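Local coordinates for protein CCMAN5 (Cellulosimicrobium cellulans, PDB 2XSG) that hydrolyses alpha-mannosidic linkages as a family 92 glycoside hydrolase and enables mannose-6-phosphate modification of yeast-produced lysosomal enzymes, at residues L307-M321 and N661-A674. Sequence-based numbering, arbitrary orientation.
With CA (calcium ion), chain C.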
ATOM      1  N   LEU A 307      -7.060  20.137  -1.512  1.00  7.29           N
ATOM      2  CA  LEU A 307      -7.374  19.142  -0.512  1.00  6.57           C
ATOM      3  C   LEU A 307      -8.333  18.084  -1.098  1.00  6.61           C
ATOM      4  O   LEU A 307      -8.194  16.879  -0.817  1.00  6.23           O
ATOM      5  CB  LEU A 307      -7.940  19.805   0.741  1.00  6.17           C
ATOM      6  CG  LEU A 307      -8.182  18.952   1.974  1.00  6.45           C
ATOM      7  CD1 LEU A 307      -6.888  18.253   2.448  1.00  4.64           C
ATOM      8  CD2 LEU A 307      -8.807  19.855   3.052  1.00  4.40           C
ATOM      9  N   GLN A 308      -9.275  18.517  -1.932  1.00  6.14           N
ATOM     10  CA  GLN A 308     -10.173  17.568  -2.611  1.00  7.75           C
ATOM     11  C   GLN A 308      -9.394  16.688  -3.619  1.00  7.41           C
ATOM     12  O   GLN A 308      -9.645  15.475  -3.728  1.00  6.91           O
ATOM     13  CB  GLN A 308     -11.370  18.316  -3.251  1.00  7.97           C
ATOM     14  CG  GLN A 308     -12.130  17.592  -4.339  1.00 12.64           C
ATOM     15  CD  GLN A 308     -13.639  17.922  -4.365  1.00 17.89           C
ATOM     16  OE1 GLN A 308     -14.085  18.948  -3.833  1.00 21.22           O
ATOM     17  NE2 GLN A 308     -14.420  17.042  -4.974  1.00 17.12           N
ATOM     18  N   ARG A 309      -8.447  17.297  -4.337  1.00  7.00           N
ATOM     19  CA  ARG A 309      -7.593  16.539  -5.255  1.00  7.83           C
ATOM     20  C   ARG A 309      -6.717  15.537  -4.489  1.00  7.44           C
ATOM     21  O   ARG A 309      -6.528  14.388  -4.918  1.00  7.58           O
ATOM     22  CB  ARG A 309      -6.723  17.484  -6.074  1.00  7.75           C
ATOM     23  CG  ARG A 309      -7.442  18.126  -7.234  1.00 10.70           C
ATOM     24  CD  ARG A 309      -6.800  19.450  -7.592  1.00 14.19           C
ATOM     25  NE  ARG A 309      -7.052  19.821  -8.977  1.00 18.44           N
ATOM     26  CZ  ARG A 309      -8.151  20.425  -9.420  1.00 22.18           C
ATOM     27  NH1 ARG A 309      -9.150  20.735  -8.589  1.00 25.79           N
ATOM     28  NH2 ARG A 309      -8.260  20.714 -10.708  1.00 22.93           N
ATOM     29  N   LEU A 310      -6.191  15.985  -3.350  1.00  7.39           N
ATOM     30  CA  LEU A 310      -5.392  15.139  -2.480  1.00  6.95           C
ATOM     31  C   LEU A 310      -6.220  13.966  -2.004  1.00  6.71           C
ATOM     32  O   LEU A 310      -5.767  12.831  -2.082  1.00  7.42           O
ATOM     33  CB  LEU A 310      -4.884  15.903  -1.268  1.00  6.96           C
ATOM     34  CG  LEU A 310      -3.474  16.430  -1.286  1.00  7.38           C
ATOM     35  CD1 LEU A 310      -3.248  17.182   0.035  1.00  8.36           C
ATOM     36  CD2 LEU A 310      -2.422  15.307  -1.497  1.00  6.47           C
ATOM     37  N   PHE A 311      -7.442  14.225  -1.532  1.00  6.10           N
ATOM     38  CA  PHE A 311      -8.324  13.124  -1.161  1.00  5.21           C
ATOM     39  C   PHE A 311      -8.478  12.077  -2.277  1.00  5.13           C
ATOM     40  O   PHE A 311      -8.255  10.876  -2.039  1.00  4.80           O
ATOM     41  CB  PHE A 311      -9.697  13.624  -0.711  1.00  4.65           C
ATOM     42  CG  PHE A 311     -10.621  12.533  -0.323  1.00  3.99           C
ATOM     43  CD1 PHE A 311     -10.550  11.965   0.947  1.00  4.38           C
ATOM     44  CD2 PHE A 311     -11.540  12.025  -1.235  1.00  2.00           C
ATOM     45  CE1 PHE A 311     -11.383  10.926   1.293  1.00  2.98           C
ATOM     46  CE2 PHE A 311     -12.372  10.975  -0.893  1.00  3.04           C
ATOM     47  CZ  PHE A 311     -12.300  10.429   0.378  1.00  4.18           C
ATOM     48  N   TYR A 312      -8.876  12.517  -3.473  1.00  4.62           N
ATOM     49  CA  TYR A 312      -9.162  11.578  -4.566  1.00  4.28           C
ATOM     50  C   TYR A 312      -7.912  10.851  -5.090  1.00  4.25           C
ATOM     51  O   TYR A 312      -7.997   9.693  -5.512  1.00  4.02           O
ATOM     52  CB  TYR A 312     -10.026  12.197  -5.685  1.00  4.30           C
ATOM     53  CG  TYR A 312     -11.481  12.303  -5.243  1.00  4.79           C
ATOM     54  CD1 TYR A 312     -12.286  11.149  -5.118  1.00  4.94           C
ATOM     55  CD2 TYR A 312     -12.038  13.526  -4.910  1.00  3.40           C
ATOM     56  CE1 TYR A 312     -13.599  11.238  -4.683  1.00  2.64           C
ATOM     57  CE2 TYR A 312     -13.351  13.631  -4.474  1.00  3.53           C
ATOM     58  CZ  TYR A 312     -14.123  12.473  -4.347  1.00  3.02           C
ATOM     59  OH  TYR A 312     -15.416  12.577  -3.918  1.00  2.10           O
ATOM     60  N   THR A 313      -6.774  11.535  -5.044  1.00  3.99           N
ATOM     61  CA  THR A 313      -5.493  10.943  -5.388  1.00  3.87           C
ATOM     62  C   THR A 313      -5.185   9.791  -4.417  1.00  4.37           C
ATOM     63  O   THR A 313      -4.771   8.705  -4.839  1.00  3.58           O
ATOM     64  CB  THR A 313      -4.359  11.996  -5.362  1.00  4.61           C
ATOM     65  OG1 THR A 313      -4.622  13.022  -6.339  1.00  2.83           O
ATOM     66  CG2 THR A 313      -2.993  11.340  -5.633  1.00  3.47           C
ATOM     67  N   HIS A 314      -5.400  10.025  -3.125  1.00  3.68           N
ATOM     68  CA  HIS A 314      -5.125   8.989  -2.132  1.00  4.29           C
ATOM     69  C   HIS A 314      -6.211   7.910  -2.087  1.00  4.18           C
ATOM     70  O   HIS A 314      -5.920   6.735  -1.784  1.00  4.46           O
ATOM     71  CB  HIS A 314      -4.827   9.583  -0.749  1.00  3.78           C
ATOM     72  CG  HIS A 314      -3.562  10.383  -0.717  1.00  4.89           C
ATOM     73  ND1 HIS A 314      -2.347   9.860  -1.101  1.00  6.14           N
ATOM     74  CD2 HIS A 314      -3.325  11.671  -0.378  1.00  2.94           C
ATOM     75  CE1 HIS A 314      -1.414  10.785  -0.992  1.00  3.28           C
ATOM     76  NE2 HIS A 314      -1.979  11.890  -0.542  1.00  4.88           N
ATOM     77  N   LEU A 315      -7.453   8.275  -2.408  1.00  3.33           N
ATOM     78  CA  LEU A 315      -8.463   7.235  -2.602  1.00  3.00           C
ATOM     79  C   LEU A 315      -8.032   6.308  -3.761  1.00  3.01           C
ATOM     80  O   LEU A 315      -8.119   5.062  -3.657  1.00  2.44           O
ATOM     81  CB  LEU A 315      -9.853   7.830  -2.851  1.00  2.86           C
ATOM     82  CG  LEU A 315     -11.076   6.907  -2.791  1.00  2.78           C
ATOM     83  CD1 LEU A 315     -11.278   6.289  -1.393  1.00  4.34           C
ATOM     84  CD2 LEU A 315     -12.347   7.629  -3.232  1.00  3.53           C
ATOM     85  N   TYR A 316      -7.551   6.908  -4.852  1.00  2.52           N
ATOM     86  CA  TYR A 316      -7.017   6.132  -5.979  1.00  2.15           C
ATOM     87  C   TYR A 316      -5.922   5.150  -5.502  1.00  2.52           C
ATOM     88  O   TYR A 316      -5.948   3.981  -5.829  1.00  2.00           O
ATOM     89  CB  TYR A 316      -6.529   7.078  -7.081  1.00  2.39           C
ATOM     90  CG  TYR A 316      -5.615   6.470  -8.126  1.00  2.59           C
ATOM     91  CD1 TYR A 316      -6.131   5.801  -9.244  1.00  3.52           C
ATOM     92  CD2 TYR A 316      -4.234   6.581  -8.010  1.00  2.02           C
ATOM     93  CE1 TYR A 316      -5.276   5.240 -10.214  1.00  4.17           C
ATOM     94  CE2 TYR A 316      -3.381   6.025  -8.962  1.00  4.06           C
ATOM     95  CZ  TYR A 316      -3.905   5.361 -10.062  1.00  3.51           C
ATOM     96  OH  TYR A 316      -3.052   4.819 -11.009  1.00  2.98           O
ATOM     97  N   ARG A 317      -4.993   5.644  -4.693  1.00  2.89           N
ATOM     98  CA  ARG A 317      -3.888   4.839  -4.171  1.00  3.71           C
ATOM     99  C   ARG A 317      -4.357   3.723  -3.225  1.00  4.08           C
ATOM    100  O   ARG A 317      -3.692   2.692  -3.105  1.00  4.36           O
ATOM    101  CB  ARG A 317      -2.893   5.732  -3.434  1.00  3.59           C
ATOM    102  CG  ARG A 317      -2.173   6.777  -4.277  1.00  5.05           C
ATOM    103  CD  ARG A 317      -1.332   6.123  -5.348  1.00  6.68           C
ATOM    104  NE  ARG A 317      -0.447   7.079  -5.996  1.00  9.33           N
ATOM    105  CZ  ARG A 317       0.139   6.894  -7.179  1.00  9.44           C
ATOM    106  NH1 ARG A 317      -0.063   5.778  -7.871  1.00  9.43           N
ATOM    107  NH2 ARG A 317       0.924   7.839  -7.672  1.00 11.03           N
ATOM    108  N   MET A 318      -5.485   3.938  -2.548  1.00  4.49           N
ATOM    109  CA  MET A 318      -6.059   2.931  -1.647  1.00  6.35           C
ATOM    110  C   MET A 318      -6.540   1.651  -2.354  1.00  6.45           C
ATOM    111  O   MET A 318      -6.555   0.580  -1.746  1.00  7.33           O
ATOM    112  CB  MET A 318      -7.189   3.532  -0.797  1.00  6.39           C
ATOM    113  CG  MET A 318      -7.909   2.504   0.090  1.00  7.93           C
ATOM    114  SD  MET A 318      -9.299   3.251   0.991  1.00 12.76           S
ATOM    115  CE  MET A 318      -8.694   4.883   1.063  1.00 11.46           C
ATOM    116  N   PHE A 319      -6.902   1.771  -3.631  1.00  6.56           N
ATOM    117  CA  PHE A 319      -7.349   0.632  -4.441  1.00  7.83           C
ATOM    118  C   PHE A 319      -6.236   0.120  -5.387  1.00  7.71           C
ATOM    119  O   PHE A 319      -6.394   0.144  -6.608  1.00  8.19           O
ATOM    120  CB  PHE A 319      -8.616   1.015  -5.247  1.00  8.08           C
ATOM    121  CG  PHE A 319      -9.854   1.198  -4.396  1.00  9.28           C
ATOM    122  CD1 PHE A 319     -10.751   0.145  -4.211  1.00 13.60           C
ATOM    123  CD2 PHE A 319     -10.126   2.414  -3.789  1.00 11.49           C
ATOM    124  CE1 PHE A 319     -11.915   0.303  -3.419  1.00 14.45           C
ATOM    125  CE2 PHE A 319     -11.272   2.595  -2.988  1.00 11.99           C
ATOM    126  CZ  PHE A 319     -12.166   1.544  -2.804  1.00 15.26           C
ATOM    127  N   ALA A 320      -5.118  -0.320  -4.815  1.00  7.60           N
ATOM    128  CA  ALA A 320      -4.009  -0.889  -5.591  1.00  7.53           C
ATOM    129  C   ALA A 320      -3.631  -2.300  -5.134  1.00  7.57           C
ATOM    130  O   ALA A 320      -3.526  -3.205  -5.956  1.00  8.21           O
ATOM    131  CB  ALA A 320      -2.806   0.005  -5.533  1.00  7.34           C
ATOM    132  N   MET A 321      -3.393  -2.484  -3.836  1.00  6.80           N
ATOM    133  CA  MET A 321      -2.901  -3.763  -3.320  1.00  6.18           C
ATOM    134  C   MET A 321      -3.746  -4.202  -2.125  1.00  5.64           C
ATOM    135  O   MET A 321      -4.199  -3.347  -1.377  1.00  6.29           O
ATOM    136  CB  MET A 321      -1.433  -3.649  -2.893  1.00  5.88           C
ATOM    137  CG  MET A 321      -0.422  -3.581  -4.054  1.00  6.65           C
ATOM    138  SD  MET A 321       1.255  -3.110  -3.526  1.00  5.72           S
ATOM    139  CE  MET A 321       1.764  -4.488  -2.500  1.00  6.53           C
ATOM    140  N   ASN A 661       4.809   4.845   0.864  1.00  3.35           N
ATOM    141  CA  ASN A 661       3.362   4.675   1.013  1.00  3.15           C
ATOM    142  C   ASN A 661       3.036   3.275   1.592  1.00  3.52           C
ATOM    143  O   ASN A 661       2.058   3.112   2.344  1.00  3.16           O
ATOM    144  CB  ASN A 661       2.668   4.870  -0.345  1.00  2.50           C
ATOM    145  CG  ASN A 661       1.215   5.330  -0.221  1.00  3.63           C
ATOM    146  OD1 ASN A 661       0.540   5.088   0.798  1.00  2.21           O
ATOM    147  ND2 ASN A 661       0.719   5.998  -1.271  1.00  3.07           N
ATOM    148  N   ASP A 662       3.873   2.289   1.244  1.00  2.78           N
ATOM    149  CA  ASP A 662       3.693   0.874   1.631  1.00  2.87           C
ATOM    150  C   ASP A 662       2.339   0.304   1.196  1.00  2.74           C
ATOM    151  O   ASP A 662       1.403   0.180   2.001  1.00  2.00           O
ATOM    152  CB  ASP A 662       3.906   0.663   3.140  1.00  3.34           C
ATOM    153  CG  ASP A 662       5.307   1.080   3.604  1.00  4.71           C
ATOM    154  OD1 ASP A 662       6.315   0.619   3.028  1.00  5.67           O
ATOM    155  OD2 ASP A 662       5.393   1.859   4.573  1.00  3.78           O
ATOM    156  N   ALA A 663       2.238  -0.046  -0.079  1.00  2.47           N
ATOM    157  CA  ALA A 663       1.012  -0.669  -0.597  1.00  3.12           C
ATOM    158  C   ALA A 663      -0.236   0.171  -0.298  1.00  2.97           C
ATOM    159  O   ALA A 663      -1.309  -0.368   0.021  1.00  3.73           O
ATOM    160  CB  ALA A 663       0.856  -2.099  -0.015  1.00  3.25           C
ATOM    161  N   GLY A 664      -0.087   1.487  -0.390  1.00  2.37           N
ATOM    162  CA  GLY A 664      -1.195   2.413  -0.225  1.00  2.70           C
ATOM    163  C   GLY A 664      -1.597   2.696   1.212  1.00  2.78           C
ATOM    164  O   GLY A 664      -2.660   3.275   1.442  1.00  2.55           O
ATOM    165  N   THR A 665      -0.766   2.303   2.183  1.00  2.25           N
ATOM    166  CA  THR A 665      -1.107   2.553   3.599  1.00  2.81           C
ATOM    167  C   THR A 665      -1.192   4.044   3.945  1.00  2.30           C
ATOM    168  O   THR A 665      -2.187   4.503   4.521  1.00  2.00           O
ATOM    169  CB  THR A 665      -0.133   1.876   4.578  1.00  3.07           C
ATOM    170  OG1 THR A 665      -0.061   0.484   4.271  1.00  4.21           O
ATOM    171  CG2 THR A 665      -0.619   2.063   6.048  1.00  2.00           C
ATOM    172  N   MET A 666      -0.144   4.796   3.627  1.00  2.65           N
ATOM    173  CA  MET A 666      -0.152   6.222   3.949  1.00  2.55           C
ATOM    174  C   MET A 666      -1.350   6.924   3.268  1.00  2.79           C
ATOM    175  O   MET A 666      -2.047   7.718   3.916  1.00  2.93           O
ATOM    176  CB  MET A 666       1.197   6.880   3.648  1.00  3.03           C
ATOM    177  CG  MET A 666       2.346   6.388   4.559  1.00  4.09           C
ATOM    178  SD  MET A 666       1.861   6.339   6.321  1.00  5.65           S
ATOM    179  CE  MET A 666       3.474   6.160   7.099  1.00  4.71           C
ATOM    180  N   SER A 667      -1.619   6.579   2.005  1.00  2.61           N
ATOM    181  CA  SER A 667      -2.807   7.086   1.278  1.00  2.87           C
ATOM    182  C   SER A 667      -4.124   6.735   1.970  1.00  3.32           C
ATOM    183  O   SER A 667      -5.011   7.589   2.090  1.00  2.63           O
ATOM    184  CB  SER A 667      -2.856   6.553  -0.154  1.00  2.85           C
ATOM    185  OG  SER A 667      -1.733   6.982  -0.902  1.00  3.38           O
ATOM    186  N   THR A 668      -4.243   5.471   2.399  1.00  3.43           N
ATOM    187  CA  THR A 668      -5.427   4.978   3.095  1.00  3.50           C
ATOM    188  C   THR A 668      -5.644   5.686   4.437  1.00  3.24           C
ATOM    189  O   THR A 668      -6.764   6.030   4.777  1.00  2.91           O
ATOM    190  CB  THR A 668      -5.355   3.459   3.301  1.00  4.03           C
ATOM    191  OG1 THR A 668      -5.126   2.820   2.044  1.00  3.77           O
ATOM    192  CG2 THR A 668      -6.647   2.933   3.864  1.00  4.58           C
ATOM    193  N   MET A 669      -4.570   5.926   5.188  1.00  3.01           N
ATOM    194  CA  MET A 669      -4.689   6.748   6.400  1.00  2.90           C
ATOM    195  C   MET A 669      -5.149   8.177   6.115  1.00  2.84           C
ATOM    196  O   MET A 669      -5.888   8.768   6.907  1.00  2.92           O
ATOM    197  CB  MET A 669      -3.393   6.731   7.211  1.00  3.18           C
ATOM    198  CG  MET A 669      -2.928   5.338   7.600  1.00  2.97           C
ATOM    199  SD  MET A 669      -4.139   4.298   8.476  1.00  9.77           S
ATOM    200  CE  MET A 669      -4.734   3.192   7.205  1.00  6.25           C
ATOM    201  N   PHE A 670      -4.724   8.740   4.991  1.00  2.43           N
ATOM    202  CA  PHE A 670      -5.206  10.072   4.608  1.00  2.90           C
ATOM    203  C   PHE A 670      -6.714  10.054   4.369  1.00  3.20           C
ATOM    204  O   PHE A 670      -7.438  10.928   4.848  1.00  3.61           O
ATOM    205  CB  PHE A 670      -4.493  10.598   3.361  1.00  2.55           C
ATOM    206  CG  PHE A 670      -4.906  11.998   2.980  1.00  2.98           C
ATOM    207  CD1 PHE A 670      -6.092  12.220   2.274  1.00  2.07           C
ATOM    208  CD2 PHE A 670      -4.123  13.089   3.338  1.00  2.00           C
ATOM    209  CE1 PHE A 670      -6.484  13.518   1.947  1.00  3.54           C
ATOM    210  CE2 PHE A 670      -4.519  14.394   3.008  1.00  3.20           C
ATOM    211  CZ  PHE A 670      -5.687  14.602   2.305  1.00  2.00           C
ATOM    212  N   VAL A 671      -7.184   9.078   3.595  1.00  3.30           N
ATOM    213  CA  VAL A 671      -8.621   8.936   3.382  1.00  3.29           C
ATOM    214  C   VAL A 671      -9.358   8.845   4.726  1.00  3.38           C
ATOM    215  O   VAL A 671     -10.365   9.517   4.929  1.00  2.83           O
ATOM    216  CB  VAL A 671      -8.920   7.711   2.523  1.00  3.54           C
ATOM    217  CG1 VAL A 671     -10.424   7.323   2.613  1.00  3.81           C
ATOM    218  CG2 VAL A 671      -8.510   7.987   1.074  1.00  3.97           C
ATOM    219  N   ALA A 672      -8.852   8.000   5.628  1.00  3.32           N
ATOM    220  CA  ALA A 672      -9.481   7.784   6.938  1.00  3.04           C
ATOM    221  C   ALA A 672      -9.551   9.080   7.757  1.00  3.00           C
ATOM    222  O   ALA A 672     -10.584   9.382   8.391  1.00  2.82           O
ATOM    223  CB  ALA A 672      -8.721   6.703   7.712  1.00  2.30           C
ATOM    224  N   ALA A 673      -8.457   9.840   7.741  1.00  2.56           N
ATOM    225  CA  ALA A 673      -8.410  11.124   8.439  1.00  3.21           C
ATOM    226  C   ALA A 673      -9.453  12.083   7.860  1.00  3.54           C
ATOM    227  O   ALA A 673     -10.149  12.769   8.618  1.00  3.54           O
ATOM    228  CB  ALA A 673      -7.022  11.724   8.356  1.00  2.51           C
ATOM    229  N   ALA A 674      -9.578  12.081   6.525  1.00  3.90           N
ATOM    230  CA  ALA A 674     -10.508  12.968   5.801  1.00  4.16           C
ATOM    231  C   ALA A 674     -11.951  12.654   6.135  1.00  3.84           C
ATOM    232  O   ALA A 674     -12.741  13.574   6.366  1.00  4.49           O
ATOM    233  CB  ALA A 674     -10.297  12.893   4.302  1.00  3.81           C
TER
HETATM  234 CA    CA C1772       7.142   2.334   6.299  1.00 30.05          CA
HETATM  235  O   HOH W   1      -3.603   0.053  -2.141  1.00  3.84           O
HETATM  236  O   HOH W   2       6.647   4.628   5.596  1.00  7.52           O
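F670 enters helix 307-318 as a knob into the hole formed by L307, L310, F311 and H314. Its CB lies 4.1 Å from H314 CD2, and CG comes closer to that same atom, which stands over one face of the phenyl ring, offset toward the rim. Further out, CE1 packs on the backbone at F311 CA (3.6 Å), while CZ reaches L310 CB and, at the ring edge, L307 CD1. With CG anti to the backbone N (chi1 -177°), the ring extends from its helix into this hole. The imidazole and phenyl planes are inclined at 45°, centroids 5.0 Å apart.

Helices 307-318 and 665-674, both in the family 92 catalytic domain, of the six-hairpin glycosidase clan, cross at -129° with axes 7.8 Å apart; H314 and S667 mark the tightest backbone approach, CA to CA 4.5 Å. Here H314 ND1 and S667 OG share a hydrogen bond of 2.9 Å. N661 ND2 donates to the same hydroxyl, S667 OG lying nearly in the amide plane of N661, and N661 OD1 accepts from S667 N; D26 also binds ND2. One turn beyond F670, A674 CB meets F311 CD1 at 3.5 Å. Where helix 307-318 ends and helix 665-674 begins, water 1 accepts from M321 N and lies within hydrogen-bonding distance of R317 O and A663 O, and M321 CE touches A663 CB. The adjoining D662 binds calcium through OD2, alongside N588 and E589.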